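Local coordinates for endoglucanase (Humicola insolens, PDB 1DYS), which hydrolyses internal beta-1,4-glucosidic linkages of cellulose as a family 6 glycoside hydrolase, helping to recycle plant biomass, at residues Asn222-Ser227 with Gly274-Trp279; Trp282-Pro287 with Gly313-Gln318. All blocks are in the same frame, centred on the assembly; numbering follows the deposited sequence.

Interaction 1. Residues Asn222-Ser227 with Gly274-Trp279; sequences NYNPYS and GARSEW
Two loops of the distorted beta/alpha barrel of family 6, one following strand 215-218 and the other following strand 270-271, meet here around a buried guanidinium. Arg-276 hands one N-H to each of two asparagines: NH1 lies 2.8 Å from Asn-222 OD1, in its carbonyl plane on a lone pair, and NH2 lies 2.8 Å from Asn-224 OD1. Both oxygens are tilted about 20° from the guanidinium plane, and both bonds are bent. Asn-224 OD1 is gripped a second time by Trp-279 NE1, 2.9 Å away; the oxygen lies in the indole plane, while NE1 sits above the Asn-224 carbonyl plane, not on a lone pair. The guanidinium is sandwiched between Tyr-223 CB on one face and Trp-279 CD1 on the opposite one, each near the rim; a bend at chi3 (-82°) brings it there. An alanine in place of this arginine would remove the bonds to both asparagines and the group between Tyr-223 and Trp-279, and would probably leave the two amides less firmly oriented. Further out, Asn-224 ND2 reaches Asn-183 and Glu-243, fixing the amide's flip, while Arg-276 NH1 also bonds Gln-281 O. Asn-222, a probable substrate-binding residue, is steadied from its own loop: its OD1 accepts Tyr-223 N at 2.8 Å.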
ATOM      1  N   ASN A 222      -6.651  -8.655 -15.204  1.00 13.47           N
ATOM      2  CA  ASN A 222      -6.549  -8.163 -16.571  1.00 14.48           C
ATOM      3  C   ASN A 222      -7.980  -8.127 -17.123  1.00 12.73           C
ATOM      4  O   ASN A 222      -8.948  -8.144 -16.391  1.00 13.89           O
ATOM      5  CB  ASN A 222      -5.544  -8.893 -17.457  1.00 13.91           C
ATOM      6  CG  ASN A 222      -4.836  -7.939 -18.379  1.00 19.90           C
ATOM      7  OD1 ASN A 222      -5.425  -7.500 -19.365  1.00 19.28           O
ATOM      8  ND2 ASN A 222      -3.578  -7.579 -18.088  1.00 18.83           N
ATOM      9  N   TYR A 223      -8.031  -7.833 -18.417  1.00 13.32           N
ATOM     10  CA  TYR A 223      -9.284  -7.528 -19.090  1.00 11.77           C
ATOM     11  C   TYR A 223      -9.477  -8.301 -20.391  1.00 15.77           C
ATOM     12  O   TYR A 223     -10.412  -7.951 -21.144  1.00 16.62           O
ATOM     13  CB  TYR A 223      -9.224  -6.028 -19.424  1.00 15.06           C
ATOM     14  CG  TYR A 223      -8.868  -5.087 -18.294  1.00 15.92           C
ATOM     15  CD1 TYR A 223      -7.533  -4.786 -17.989  1.00 15.93           C
ATOM     16  CD2 TYR A 223      -9.874  -4.528 -17.509  1.00 16.14           C
ATOM     17  CE1 TYR A 223      -7.239  -3.942 -16.930  1.00 15.58           C
ATOM     18  CE2 TYR A 223      -9.575  -3.666 -16.460  1.00 17.85           C
ATOM     19  CZ  TYR A 223      -8.252  -3.399 -16.189  1.00 16.41           C
ATOM     20  OH  TYR A 223      -7.928  -2.508 -15.185  1.00 19.26           O
ATOM     21  N   ASN A 224      -8.620  -9.282 -20.662  1.00 13.31           N
ATOM     22  CA  ASN A 224      -8.748 -10.035 -21.911  1.00 14.52           C
ATOM     23  C   ASN A 224     -10.034 -10.861 -21.905  1.00 16.01           C
ATOM     24  O   ASN A 224     -10.549 -11.258 -20.873  1.00 16.80           O
ATOM     25  CB  ASN A 224      -7.566 -10.969 -22.067  1.00 13.57           C
ATOM     26  CG  ASN A 224      -6.197 -10.344 -22.114  1.00 12.50           C
ATOM     27  OD1 ASN A 224      -6.110  -9.169 -22.450  1.00 19.32           O
ATOM     28  ND2 ASN A 224      -5.143 -11.111 -21.823  1.00 16.34           N
ATOM     29  N   PRO A 225     -10.644 -10.987 -23.082  1.00 17.76           N
ATOM     30  CA  PRO A 225     -11.851 -11.785 -23.211  1.00 14.38           C
ATOM     31  C   PRO A 225     -11.479 -13.254 -23.176  1.00 18.93           C
ATOM     32  O   PRO A 225     -10.385 -13.631 -23.589  1.00 16.45           O
ATOM     33  CB  PRO A 225     -12.400 -11.404 -24.610  1.00 17.67           C
ATOM     34  CG  PRO A 225     -11.125 -11.066 -25.325  1.00 20.92           C
ATOM     35  CD  PRO A 225     -10.081 -10.543 -24.340  1.00 17.10           C
ATOM     36  N   TYR A 226     -12.379 -14.055 -22.625  1.00 21.84           N
ATOM     37  CA  TYR A 226     -12.217 -15.496 -22.579  1.00 18.19           C
ATOM     38  C   TYR A 226     -12.240 -16.037 -24.012  1.00 19.97           C
ATOM     39  O   TYR A 226     -11.290 -16.639 -24.476  1.00 21.67           O
ATOM     40  CB  TYR A 226     -13.308 -16.163 -21.739  1.00 14.39           C
ATOM     41  CG  TYR A 226     -13.206 -17.676 -21.785  1.00 17.51           C
ATOM     42  CD1 TYR A 226     -12.132 -18.339 -21.222  1.00 21.80           C
ATOM     43  CD2 TYR A 226     -14.187 -18.440 -22.390  1.00 22.13           C
ATOM     44  CE1 TYR A 226     -12.000 -19.713 -21.254  1.00 25.82           C
ATOM     45  CE2 TYR A 226     -14.076 -19.819 -22.430  1.00 24.30           C
ATOM     46  CZ  TYR A 226     -12.997 -20.454 -21.867  1.00 23.10           C
ATOM     47  OH  TYR A 226     -12.865 -21.814 -21.909  1.00 26.30           O
ATOM     48  N   SER A 227     -13.316 -15.771 -24.759  1.00 23.66           N
ATOM     49  CA  SER A 227     -13.410 -16.362 -26.097  1.00 24.42           C
ATOM     50  C   SER A 227     -14.068 -15.396 -27.085  1.00 23.09           C
ATOM     51  O   SER A 227     -15.182 -14.974 -26.774  1.00 29.17           O
ATOM     52  CB  SER A 227     -14.271 -17.634 -26.005  1.00 25.47           C
ATOM     53  OG  SER A 227     -14.351 -18.302 -27.258  1.00 37.46           O
ATOM     54  N   GLY A 274     -12.216  -0.992 -28.046  1.00 27.43           N
ATOM     55  CA  GLY A 274     -11.416   0.216 -27.999  1.00 28.98           C
ATOM     56  C   GLY A 274     -10.911   0.701 -26.678  1.00 27.96           C
ATOM     57  O   GLY A 274     -10.362   1.814 -26.537  1.00 28.77           O
ATOM     58  N   ALA A 275     -11.024  -0.145 -25.655  1.00 20.25           N
ATOM     59  CA  ALA A 275     -10.588   0.303 -24.327  1.00 21.95           C
ATOM     60  C   ALA A 275      -9.085   0.439 -24.252  1.00 24.84           C
ATOM     61  O   ALA A 275      -8.591   1.231 -23.442  1.00 25.22           O
ATOM     62  CB  ALA A 275     -11.120  -0.621 -23.243  1.00 20.57           C
ATOM     63  N   ARG A 276      -8.337  -0.367 -24.997  1.00 24.15           N
ATOM     64  CA  ARG A 276      -6.882  -0.262 -24.911  1.00 23.88           C
ATOM     65  C   ARG A 276      -6.284  -0.098 -26.303  1.00 22.10           C
ATOM     66  O   ARG A 276      -6.784  -0.746 -27.200  1.00 24.86           O
ATOM     67  CB  ARG A 276      -6.364  -1.602 -24.363  1.00 20.86           C
ATOM     68  CG  ARG A 276      -6.656  -1.773 -22.876  1.00 21.98           C
ATOM     69  CD  ARG A 276      -5.834  -2.930 -22.347  1.00 23.38           C
ATOM     70  NE  ARG A 276      -6.478  -4.205 -22.628  1.00 20.58           N
ATOM     71  CZ  ARG A 276      -6.110  -5.327 -21.991  1.00 27.48           C
ATOM     72  NH1 ARG A 276      -5.126  -5.296 -21.105  1.00 20.08           N
ATOM     73  NH2 ARG A 276      -6.737  -6.451 -22.308  1.00 22.71           N
ATOM     74  N   SER A 277      -5.231   0.705 -26.467  1.00 24.83           N
ATOM     75  CA  SER A 277      -4.558   0.799 -27.754  1.00 22.06           C
ATOM     76  C   SER A 277      -3.311  -0.057 -27.765  1.00 28.83           C
ATOM     77  O   SER A 277      -2.708  -0.382 -28.794  1.00 29.56           O
ATOM     78  CB  SER A 277      -4.215   2.276 -28.043  1.00 30.69           C
ATOM     79  OG  SER A 277      -3.575   2.840 -26.910  1.00 35.22           O
ATOM     80  N   GLU A 278      -2.878  -0.473 -26.567  1.00 21.99           N
ATOM     81  CA  GLU A 278      -1.709  -1.314 -26.380  1.00 26.09           C
ATOM     82  C   GLU A 278      -2.115  -2.454 -25.445  1.00 21.55           C
ATOM     83  O   GLU A 278      -2.799  -2.189 -24.448  1.00 24.01           O
ATOM     84  CB  GLU A 278      -0.551  -0.529 -25.784  1.00 23.82           C
ATOM     85  CG  GLU A 278      -0.244   0.830 -26.377  1.00 40.17           C
ATOM     86  CD  GLU A 278       1.068   0.906 -27.127  1.00 52.25           C
ATOM     87  OE1 GLU A 278       2.052   0.300 -26.652  1.00 56.27           O
ATOM     88  OE2 GLU A 278       1.127   1.571 -28.189  1.00 64.20           O
ATOM     89  N   TRP A 279      -1.676  -3.682 -25.720  1.00 21.94           N
ATOM     90  CA  TRP A 279      -2.112  -4.803 -24.888  1.00 16.41           C
ATOM     91  C   TRP A 279      -1.595  -4.732 -23.461  1.00 20.94           C
ATOM     92  O   TRP A 279      -2.237  -5.208 -22.532  1.00 21.93           O
ATOM     93  CB  TRP A 279      -1.635  -6.112 -25.505  1.00 20.36           C
ATOM     94  CG  TRP A 279      -2.461  -7.326 -25.187  1.00 20.26           C
ATOM     95  CD1 TRP A 279      -3.434  -7.498 -24.245  1.00 23.25           C
ATOM     96  CD2 TRP A 279      -2.367  -8.555 -25.913  1.00 23.44           C
ATOM     97  NE1 TRP A 279      -3.945  -8.767 -24.339  1.00 22.30           N
ATOM     98  CE2 TRP A 279      -3.311  -9.435 -25.352  1.00 14.66           C
ATOM     99  CE3 TRP A 279      -1.570  -8.995 -26.982  1.00 21.31           C
ATOM    100  CZ2 TRP A 279      -3.442 -10.744 -25.821  1.00 22.16           C
ATOM    101  CZ3 TRP A 279      -1.698 -10.283 -27.450  1.00 20.85           C
ATOM    102  CH2 TRP A 279      -2.642 -11.142 -26.863  1.00 22.45           C
TER
HETATM  103  O   HOH W   1      -2.098  -5.609 -19.802  1.00 21.80           O
HETATM  104  O   HOH W   2      -9.163  -7.002 -24.120  1.00 27.41           O

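Interaction 2. Residues Trp282-Pro287 with Gly313-Gln318; sequences WCNVNP and GESDGQ
The amide of Asn-284 and the carboxylate of Asp-316 lie in nearly parallel planes, 15° apart, and slide past each other in opposite directions. Each reaches back to the other's backbone. Asn-284 N gives its hydrogen to Asp-316 OD2 at 2.8 Å, on the anti lone pair, and Asp-316 N returns a nearly straight bond (172°) to Asn-284 OD1 at 2.9 Å. This reciprocal pair ties the loops where Cys-283 and Asp-316 bring their CA atoms to 5.4 Å. At the other end of the amide, Asn-284 ND2 donates to Ser-315 OG at 3.2 Å, makes a weak bond to Gly-317 O, and bonds Cys-319 O beyond the segment. Ser-315 OG, which also pairs with Pro-325 O, closes an ST turn by accepting Gly-317 N. The indole of Trp-282, a probable substrate-binding residue, has its CZ3 edge 3.6 Å from Asp-316 O, with Cys-283 CB against one face. Asp-316 is braced by salt bridges from OD2 to Arg-269 and from OD1 to Lys-310, which would probably favour its charged form. The Cys-283 to Cys-319 disulfide adds a covalent tie. The contact joins the loop between strands 270-271 and 288-289 to the one running from strand 303-307 to helix 332-340, whose Tyr-334 packs on Asn-284.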
ATOM      1  N   TRP A 282      -2.872  -1.648 -18.242  1.00 19.27           N
ATOM      2  CA  TRP A 282      -3.441  -2.422 -17.139  1.00 19.52           C
ATOM      3  C   TRP A 282      -4.200  -1.668 -16.062  1.00 19.99           C
ATOM      4  O   TRP A 282      -4.831  -2.339 -15.221  1.00 18.26           O
ATOM      5  CB  TRP A 282      -2.261  -3.124 -16.393  1.00 24.77           C
ATOM      6  CG  TRP A 282      -1.266  -2.095 -15.935  1.00 23.68           C
ATOM      7  CD1 TRP A 282      -0.234  -1.557 -16.667  1.00 22.06           C
ATOM      8  CD2 TRP A 282      -1.225  -1.435 -14.658  1.00 25.36           C
ATOM      9  NE1 TRP A 282       0.416  -0.596 -15.933  1.00 30.20           N
ATOM     10  CE2 TRP A 282      -0.167  -0.515 -14.689  1.00 29.10           C
ATOM     11  CE3 TRP A 282      -1.967  -1.570 -13.482  1.00 24.71           C
ATOM     12  CZ2 TRP A 282       0.166   0.298 -13.601  1.00 25.73           C
ATOM     13  CZ3 TRP A 282      -1.654  -0.751 -12.414  1.00 23.84           C
ATOM     14  CH2 TRP A 282      -0.594   0.172 -12.464  1.00 27.45           C
ATOM     15  N   CYS A 283      -4.021  -0.367 -15.950  1.00 16.77           N
ATOM     16  CA  CYS A 283      -4.580   0.373 -14.824  1.00 16.10           C
ATOM     17  C   CYS A 283      -5.964   0.912 -15.100  1.00 17.58           C
ATOM     18  O   CYS A 283      -6.133   1.737 -15.994  1.00 20.39           O
ATOM     19  CB  CYS A 283      -3.651   1.550 -14.425  1.00 18.32           C
ATOM     20  SG  CYS A 283      -4.261   2.359 -12.921  1.00 15.79           S
ATOM     21  N   ASN A 284      -6.943   0.433 -14.366  1.00 15.88           N
ATOM     22  CA  ASN A 284      -8.319   0.893 -14.437  1.00 13.86           C
ATOM     23  C   ASN A 284      -8.755   1.100 -15.892  1.00 16.24           C
ATOM     24  O   ASN A 284      -9.236   2.158 -16.260  1.00 17.28           O
ATOM     25  CB  ASN A 284      -8.501   2.142 -13.596  1.00 15.80           C
ATOM     26  CG  ASN A 284      -8.132   1.930 -12.142  1.00 15.74           C
ATOM     27  OD1 ASN A 284      -8.379   0.870 -11.543  1.00 15.56           O
ATOM     28  ND2 ASN A 284      -7.497   2.940 -11.568  1.00 17.85           N
ATOM     29  N   VAL A 285      -8.614   0.017 -16.642  1.00 17.47           N
ATOM     30  CA  VAL A 285      -8.940   0.081 -18.076  1.00 16.74           C
ATOM     31  C   VAL A 285     -10.415   0.324 -18.267  1.00 17.06           C
ATOM     32  O   VAL A 285     -11.310  -0.235 -17.650  1.00 17.11           O
ATOM     33  CB  VAL A 285      -8.404  -1.170 -18.796  1.00 17.52           C
ATOM     34  CG1 VAL A 285      -8.965  -1.383 -20.193  1.00 20.33           C
ATOM     35  CG2 VAL A 285      -6.897  -1.070 -18.773  1.00 16.10           C
ATOM     36  N   ASN A 286     -10.699   1.234 -19.211  1.00 16.18           N
ATOM     37  CA  ASN A 286     -12.105   1.584 -19.464  1.00 17.11           C
ATOM     38  C   ASN A 286     -12.252   1.981 -20.936  1.00 18.44           C
ATOM     39  O   ASN A 286     -11.343   2.535 -21.535  1.00 22.45           O
ATOM     40  CB  ASN A 286     -12.563   2.677 -18.523  1.00 17.36           C
ATOM     41  CG  ASN A 286     -11.729   3.940 -18.706  1.00 32.33           C
ATOM     42  OD1 ASN A 286     -12.093   4.853 -19.459  1.00 24.90           O
ATOM     43  ND2 ASN A 286     -10.570   3.979 -18.046  1.00 23.19           N
ATOM     44  N   PRO A 287     -13.414   1.665 -21.481  1.00 19.71           N
ATOM     45  CA  PRO A 287     -14.532   1.013 -20.849  1.00 18.73           C
ATOM     46  C   PRO A 287     -14.383  -0.476 -20.587  1.00 16.37           C
ATOM     47  O   PRO A 287     -13.729  -1.181 -21.359  1.00 18.92           O
ATOM     48  CB  PRO A 287     -15.746   1.118 -21.816  1.00 20.00           C
ATOM     49  CG  PRO A 287     -15.124   1.587 -23.101  1.00 26.90           C
ATOM     50  CD  PRO A 287     -13.681   1.974 -22.901  1.00 21.06           C
ATOM     51  N   GLY A 313     -13.888  -2.969  -9.071  1.00 12.66           N
ATOM     52  CA  GLY A 313     -14.362  -1.831  -8.287  1.00 12.24           C
ATOM     53  C   GLY A 313     -13.227  -1.422  -7.332  1.00 14.01           C
ATOM     54  O   GLY A 313     -13.130  -0.250  -6.962  1.00 15.98           O
ATOM     55  N   GLU A 314     -12.329  -2.352  -7.012  1.00 15.55           N
ATOM     56  CA  GLU A 314     -11.126  -1.970  -6.242  1.00 16.28           C
ATOM     57  C   GLU A 314     -10.103  -1.394  -7.216  1.00 17.65           C
ATOM     58  O   GLU A 314      -9.799  -2.051  -8.193  1.00 14.94           O
ATOM     59  CB  GLU A 314     -10.519  -3.255  -5.617  1.00 15.42           C
ATOM     60  CG  GLU A 314     -11.321  -3.698  -4.412  1.00 14.51           C
ATOM     61  CD  GLU A 314     -10.804  -4.849  -3.587  1.00 21.84           C
ATOM     62  OE1 GLU A 314      -9.688  -5.332  -3.869  1.00 22.23           O
ATOM     63  OE2 GLU A 314     -11.507  -5.309  -2.655  1.00 22.72           O
ATOM     64  N   SER A 315      -9.610  -0.183  -7.011  1.00 14.50           N
ATOM     65  CA  SER A 315      -8.703   0.428  -7.959  1.00 14.77           C
ATOM     66  C   SER A 315      -7.411  -0.353  -8.144  1.00 15.80           C
ATOM     67  O   SER A 315      -6.878  -0.972  -7.227  1.00 17.95           O
ATOM     68  CB  SER A 315      -8.404   1.848  -7.496  1.00 13.06           C
ATOM     69  OG  SER A 315      -7.554   2.560  -8.368  1.00 17.54           O
ATOM     70  N   ASP A 316      -6.901  -0.244  -9.361  1.00 12.32           N
ATOM     71  CA  ASP A 316      -5.599  -0.779  -9.691  1.00 16.00           C
ATOM     72  C   ASP A 316      -4.466   0.185  -9.261  1.00 14.01           C
ATOM     73  O   ASP A 316      -3.315  -0.236  -9.239  1.00 15.96           O
ATOM     74  CB  ASP A 316      -5.472  -1.021 -11.191  1.00 13.64           C
ATOM     75  CG  ASP A 316      -6.438  -2.105 -11.663  1.00 16.05           C
ATOM     76  OD1 ASP A 316      -6.561  -3.104 -10.935  1.00 17.74           O
ATOM     77  OD2 ASP A 316      -7.015  -1.853 -12.745  1.00 21.87           O
ATOM     78  N   GLY A 317      -4.839   1.459  -9.089  1.00 15.50           N
ATOM     79  CA  GLY A 317      -3.843   2.506  -8.764  1.00 12.47           C
ATOM     80  C   GLY A 317      -4.441   3.852  -9.169  1.00 14.64           C
ATOM     81  O   GLY A 317      -5.510   3.883  -9.792  1.00 16.59           O
ATOM     82  N   GLN A 318      -3.751   4.960  -8.920  1.00 14.21           N
ATOM     83  CA  GLN A 318      -4.250   6.289  -9.245  1.00 14.75           C
ATOM     84  C   GLN A 318      -3.886   6.617 -10.690  1.00 22.28           C
ATOM     85  O   GLN A 318      -2.976   7.389 -10.972  1.00 22.93           O
ATOM     86  CB  GLN A 318      -3.664   7.327  -8.292  1.00 16.11           C
ATOM     87  CG  GLN A 318      -3.815   7.000  -6.838  1.00 24.55           C
ATOM     88  CD  GLN A 318      -3.185   8.044  -5.916  1.00 31.53           C
ATOM     89  OE1 GLN A 318      -2.149   7.697  -5.373  1.00 27.30           O
ATOM     90  NE2 GLN A 318      -3.906   9.155  -5.906  1.00 29.42           N
TER

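How the interactions relate
The two contacts follow one another along the chain, their centres about 13 Å apart, and share the loop between strands 270-271 and 288-289: residues 274-279 serve interaction 1 and 282-287 serve interaction 2. Tyr-223 bridges them. Its OH sits 3.0 Å from Val-285 N and 3.1 Å from Trp-282 O, both probable hydrogen bonds, and lies 2.7 Å from Asp-316 OD2. Their segments include three probable substrate-binding residues, Asn-222 in interaction 1 and Trp-282 and Glu-314 in interaction 2, though Glu-314 itself does not join the contact. The side chains of Asn-222 and Trp-282 come within about 5 Å of each other, so the contacts probably border neighbouring parts of one substrate-binding cleft.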